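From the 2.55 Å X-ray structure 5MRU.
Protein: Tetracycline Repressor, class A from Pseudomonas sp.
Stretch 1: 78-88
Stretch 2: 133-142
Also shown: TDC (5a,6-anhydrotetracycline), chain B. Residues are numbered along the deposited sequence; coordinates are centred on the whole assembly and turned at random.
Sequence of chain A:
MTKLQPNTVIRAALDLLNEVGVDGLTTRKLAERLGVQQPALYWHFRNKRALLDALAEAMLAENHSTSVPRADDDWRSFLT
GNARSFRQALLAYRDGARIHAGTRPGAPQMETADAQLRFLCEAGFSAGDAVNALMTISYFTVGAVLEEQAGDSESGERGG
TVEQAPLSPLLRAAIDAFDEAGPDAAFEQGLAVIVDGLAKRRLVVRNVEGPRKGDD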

# COMPACT_ATOMS: atom_id res chain seq x y z
N PHE A 78 -6.88 -21.08 3.60
CA PHE A 78 -6.53 -20.18 4.70
C PHE A 78 -5.92 -18.84 4.25
O PHE A 78 -6.37 -17.77 4.67
CB PHE A 78 -5.55 -20.84 5.67
CG PHE A 78 -4.88 -19.87 6.59
CD1 PHE A 78 -5.61 -19.22 7.57
CD2 PHE A 78 -3.54 -19.54 6.44
CE1 PHE A 78 -5.02 -18.26 8.39
CE2 PHE A 78 -2.94 -18.59 7.27
CZ PHE A 78 -3.69 -17.95 8.24
N LEU A 79 -4.86 -18.89 3.44
CA LEU A 79 -4.24 -17.67 2.94
C LEU A 79 -5.19 -16.82 2.12
O LEU A 79 -5.12 -15.57 2.18
CB LEU A 79 -3.04 -17.97 2.06
CG LEU A 79 -1.84 -18.61 2.75
CD1 LEU A 79 -0.83 -19.09 1.71
CD2 LEU A 79 -1.18 -17.71 3.77
N THR A 80 -6.03 -17.49 1.33
CA THR A 80 -7.02 -16.81 0.49
C THR A 80 -8.02 -16.12 1.37
O THR A 80 -8.18 -14.89 1.31
CB THR A 80 -7.79 -17.79 -0.40
OG1 THR A 80 -6.94 -18.24 -1.48
CG2 THR A 80 -9.01 -17.11 -0.98
N GLY A 81 -8.68 -16.91 2.20
CA GLY A 81 -9.65 -16.40 3.13
C GLY A 81 -9.06 -15.32 4.01
O GLY A 81 -9.65 -14.24 4.17
N ASN A 82 -7.90 -15.63 4.58
CA ASN A 82 -7.10 -14.71 5.41
C ASN A 82 -6.88 -13.36 4.80
O ASN A 82 -7.01 -12.37 5.47
CB ASN A 82 -5.74 -15.29 5.64
CG ASN A 82 -4.86 -14.37 6.39
OD1 ASN A 82 -3.85 -13.90 5.86
ND2 ASN A 82 -5.21 -14.13 7.65
N ALA A 83 -6.55 -13.36 3.51
CA ALA A 83 -6.31 -12.14 2.75
C ALA A 83 -7.60 -11.41 2.48
O ALA A 83 -7.69 -10.18 2.58
CB ALA A 83 -5.66 -12.50 1.42
N ARG A 84 -8.60 -12.18 2.09
CA ARG A 84 -9.94 -11.65 1.89
C ARG A 84 -10.44 -10.99 3.14
O ARG A 84 -11.05 -9.91 3.08
CB ARG A 84 -10.90 -12.76 1.48
CG ARG A 84 -10.81 -13.01 0.01
CD ARG A 84 -11.50 -14.28 -0.31
NE ARG A 84 -11.71 -14.42 -1.74
CZ ARG A 84 -11.92 -15.60 -2.33
NH1 ARG A 84 -11.95 -16.72 -1.61
NH2 ARG A 84 -12.09 -15.66 -3.65
N SER A 85 -10.19 -11.65 4.26
CA SER A 85 -10.71 -11.19 5.54
C SER A 85 -9.97 -9.97 6.09
O SER A 85 -10.58 -9.08 6.65
CB SER A 85 -10.60 -12.32 6.52
OG SER A 85 -11.26 -11.97 7.68
N PHE A 86 -8.65 -9.98 5.94
CA PHE A 86 -7.82 -8.83 6.26
C PHE A 86 -8.35 -7.62 5.50
O PHE A 86 -8.80 -6.65 6.09
CB PHE A 86 -6.36 -9.13 5.89
CG PHE A 86 -5.37 -8.01 6.20
CD1 PHE A 86 -5.41 -7.32 7.39
CD2 PHE A 86 -4.36 -7.72 5.31
CE1 PHE A 86 -4.50 -6.34 7.68
CE2 PHE A 86 -3.43 -6.72 5.59
CZ PHE A 86 -3.51 -6.02 6.79
N ARG A 87 -8.39 -7.75 4.17
CA ARG A 87 -8.83 -6.70 3.26
C ARG A 87 -10.12 -6.07 3.65
O ARG A 87 -10.24 -4.88 3.61
CB ARG A 87 -9.02 -7.27 1.86
CG ARG A 87 -9.66 -6.29 0.92
CD ARG A 87 -9.34 -6.63 -0.53
NE ARG A 87 -9.96 -5.71 -1.51
CZ ARG A 87 -11.17 -5.87 -2.07
NH1 ARG A 87 -11.92 -6.89 -1.73
NH2 ARG A 87 -11.62 -5.00 -2.97
N GLN A 88 -11.10 -6.88 3.99
CA GLN A 88 -12.41 -6.34 4.43
C GLN A 88 -12.32 -5.56 5.76
O GLN A 88 -13.05 -4.58 5.96
CB GLN A 88 -13.47 -7.45 4.52
CG GLN A 88 -13.85 -8.04 3.16
CD GLN A 88 -14.36 -6.98 2.18
OE1 GLN A 88 -14.14 -7.08 0.96
NE2 GLN A 88 -15.03 -5.94 2.71
N ALA A 133 5.17 -15.60 2.61
CA ALA A 133 3.77 -15.72 2.22
C ALA A 133 2.84 -14.74 2.97
O ALA A 133 1.86 -14.25 2.42
CB ALA A 133 3.28 -17.16 2.42
N LEU A 134 3.15 -14.45 4.23
CA LEU A 134 2.25 -13.64 5.02
C LEU A 134 2.56 -12.21 4.70
O LEU A 134 1.68 -11.42 4.39
CB LEU A 134 2.39 -13.95 6.51
CG LEU A 134 1.98 -15.41 6.88
CD1 LEU A 134 1.97 -15.65 8.38
CD2 LEU A 134 0.61 -15.80 6.32
N MET A 135 3.84 -11.87 4.70
CA MET A 135 4.21 -10.51 4.41
C MET A 135 3.70 -10.10 3.03
O MET A 135 3.02 -9.10 2.87
CB MET A 135 5.73 -10.31 4.53
CG MET A 135 6.10 -9.17 5.47
SD MET A 135 5.68 -9.46 7.22
CE MET A 135 7.21 -10.26 7.72
N THR A 136 4.00 -10.92 2.03
CA THR A 136 3.71 -10.56 0.66
C THR A 136 2.22 -10.32 0.42
O THR A 136 1.82 -9.37 -0.25
CB THR A 136 4.26 -11.65 -0.26
OG1 THR A 136 5.70 -11.63 -0.23
CG2 THR A 136 3.77 -11.46 -1.67
N ILE A 137 1.40 -11.20 0.97
CA ILE A 137 -0.04 -11.07 0.93
C ILE A 137 -0.41 -9.80 1.64
O ILE A 137 -1.20 -8.99 1.13
CB ILE A 137 -0.74 -12.29 1.59
CG1 ILE A 137 -0.64 -13.51 0.67
CG2 ILE A 137 -2.22 -12.03 1.89
CD1 ILE A 137 -1.13 -14.77 1.30
N SER A 138 0.18 -9.60 2.80
CA SER A 138 0.01 -8.38 3.57
C SER A 138 0.36 -7.08 2.78
O SER A 138 -0.43 -6.12 2.69
CB SER A 138 0.83 -8.53 4.83
OG SER A 138 0.79 -7.35 5.58
N TYR A 139 1.53 -7.07 2.16
CA TYR A 139 1.96 -5.92 1.37
C TYR A 139 1.07 -5.67 0.17
O TYR A 139 0.75 -4.51 -0.12
CB TYR A 139 3.40 -6.10 0.96
CG TYR A 139 4.31 -5.95 2.14
CD1 TYR A 139 3.85 -5.42 3.35
CD2 TYR A 139 5.63 -6.29 2.03
CE1 TYR A 139 4.70 -5.24 4.43
CE2 TYR A 139 6.49 -6.13 3.10
CZ TYR A 139 6.02 -5.62 4.30
OH TYR A 139 6.90 -5.45 5.36
N PHE A 140 0.64 -6.74 -0.48
CA PHE A 140 -0.26 -6.67 -1.61
C PHE A 140 -1.60 -6.07 -1.22
O PHE A 140 -2.16 -5.26 -1.94
CB PHE A 140 -0.51 -8.06 -2.19
CG PHE A 140 -1.55 -8.08 -3.26
CD1 PHE A 140 -1.34 -7.39 -4.44
CD2 PHE A 140 -2.74 -8.77 -3.10
CE1 PHE A 140 -2.29 -7.40 -5.45
CE2 PHE A 140 -3.71 -8.80 -4.10
CZ PHE A 140 -3.49 -8.11 -5.28
N THR A 141 -2.12 -6.53 -0.09
CA THR A 141 -3.47 -6.17 0.34
C THR A 141 -3.53 -4.68 0.72
O THR A 141 -4.33 -3.90 0.19
CB THR A 141 -3.86 -7.04 1.54
OG1 THR A 141 -3.61 -8.40 1.22
CG2 THR A 141 -5.33 -6.90 1.90
N VAL A 142 -2.62 -4.28 1.59
CA VAL A 142 -2.52 -2.89 2.04
C VAL A 142 -2.39 -2.01 0.77
O VAL A 142 -3.11 -1.01 0.60
CB VAL A 142 -1.31 -2.73 2.99
CG1 VAL A 142 -1.08 -1.30 3.36
CG2 VAL A 142 -1.54 -3.51 4.26
O12 TDC B . -0.31 -6.86 9.10
C12 TDC B . -0.05 -8.09 9.24
C1B TDC B . 1.31 -8.53 9.60
C11 TDC B . 2.29 -7.57 9.84
O11 TDC B . 2.00 -6.22 9.73
C1A TDC B . 3.57 -7.95 10.18
C10 TDC B . 4.54 -6.98 10.42
O10 TDC B . 4.29 -5.62 10.32
C9 TDC B . 5.90 -7.39 10.80
C8 TDC B . 6.17 -8.74 10.91
C7 TDC B . 5.17 -9.67 10.66
C61 TDC B . 3.88 -9.30 10.30
C6 TDC B . 2.88 -10.27 10.06
C62 TDC B . 3.13 -11.75 10.16
C51 TDC B . 1.59 -9.89 9.71
C5 TDC B . 0.53 -10.94 9.43
C1C TDC B . -1.12 -9.14 9.12
C1 TDC B . -1.59 -9.58 10.51
O1 TDC B . -1.16 -8.99 11.51
O1C TDC B . -2.19 -8.73 8.31
C41 TDC B . -0.58 -10.40 8.51
C4 TDC B . -1.66 -11.49 8.28
N4 TDC B . -2.28 -11.65 6.91
C43 TDC B . -2.53 -10.37 6.17
C42 TDC B . -1.32 -12.47 6.10
C3 TDC B . -2.70 -11.52 9.41
O3 TDC B . -3.53 -12.41 9.34
C2 TDC B . -2.59 -10.63 10.54
C21 TDC B . -3.51 -10.75 11.69
O21 TDC B . -4.32 -11.69 11.74
N21 TDC B . -3.41 -9.94 12.76

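Two helical segments of the tetracycline repressor, 78-88 and 133-142, pack with their N-to-C directions 36° apart and their axes 10.0 Å apart at closest approach. No hydrogen bond links them; 425 Å² of surface, counted over both sides, is buried by contacts that are mostly between carbon atoms. The backbones draw together along the pair, from 7.9 Å between Leu79 CA and Leu134 CA, through 6.6 Å between Ala83 CA and Ile137 CA, to 6.1 Å between Arg87 CA and Thr141 CA.

At the wider end, branched aliphatic side chains fill the gap. Leu79 points toward the other helix with chi1 m and chi2 t, and its CD2 meets Leu134 CD2 at 3.7 Å. Leu134 has the same m, t conformation; its CA-to-CB bond points sideways, yet the end of the side chain comes nearer and so reaches the contact. Ile137, also m, t, points toward stretch 1 and extends CD1 to 3.8 Å from Leu79 CB, while its CG2 lies 3.5 Å from Ala83 CB. The small methyl of Ala83 suits this place, since the Ile137 branch already rests directly against it.

Farther along, Thr141 takes over. Its chi1 of -50° (m) lets OG1 donate a very short hydrogen bond to Ile137 O in its own helix (2.5 Å between Thr141 OG1 and Ile137 O). The hydroxyl is thus satisfied within the helix, and CG2 is presented to stretch 1, 3.7 Å from Arg87 CB and 3.6 Å from Phe86 CD2. Arg87 touches Thr141 through the aliphatic base of a side chain extended t, t, t, whose NH2 is hydrogen-bonded elsewhere in the structure.

Phe86, with chi1 at -179° (t) and chi2 at 44°, lays its ring between the second helix and the ligand. Ser138 O lies at the ring edge, 4.2 Å from Phe86 CE2, and Val142 CG2, with chi1 t, approaches that same CE2 to 4.0 Å. One ring face is covered by O1C of 5a,6-anhydrotetracycline, and Phe86 CD2 comes within 3.3 Å of ligand C43.

The ligand also bridges the helices. Asn82, chi1 t, starts sideways and uses both ends of its amide: OD1 accepts from ligand N4 at 2.9 Å, and ND2 donates to ligand O3 at 2.9 Å in a nearly straight bond. On the second helix, Leu134 O lies 3.6 Å from ligand C42 and Met135 SD 3.5 Å from ligand C7.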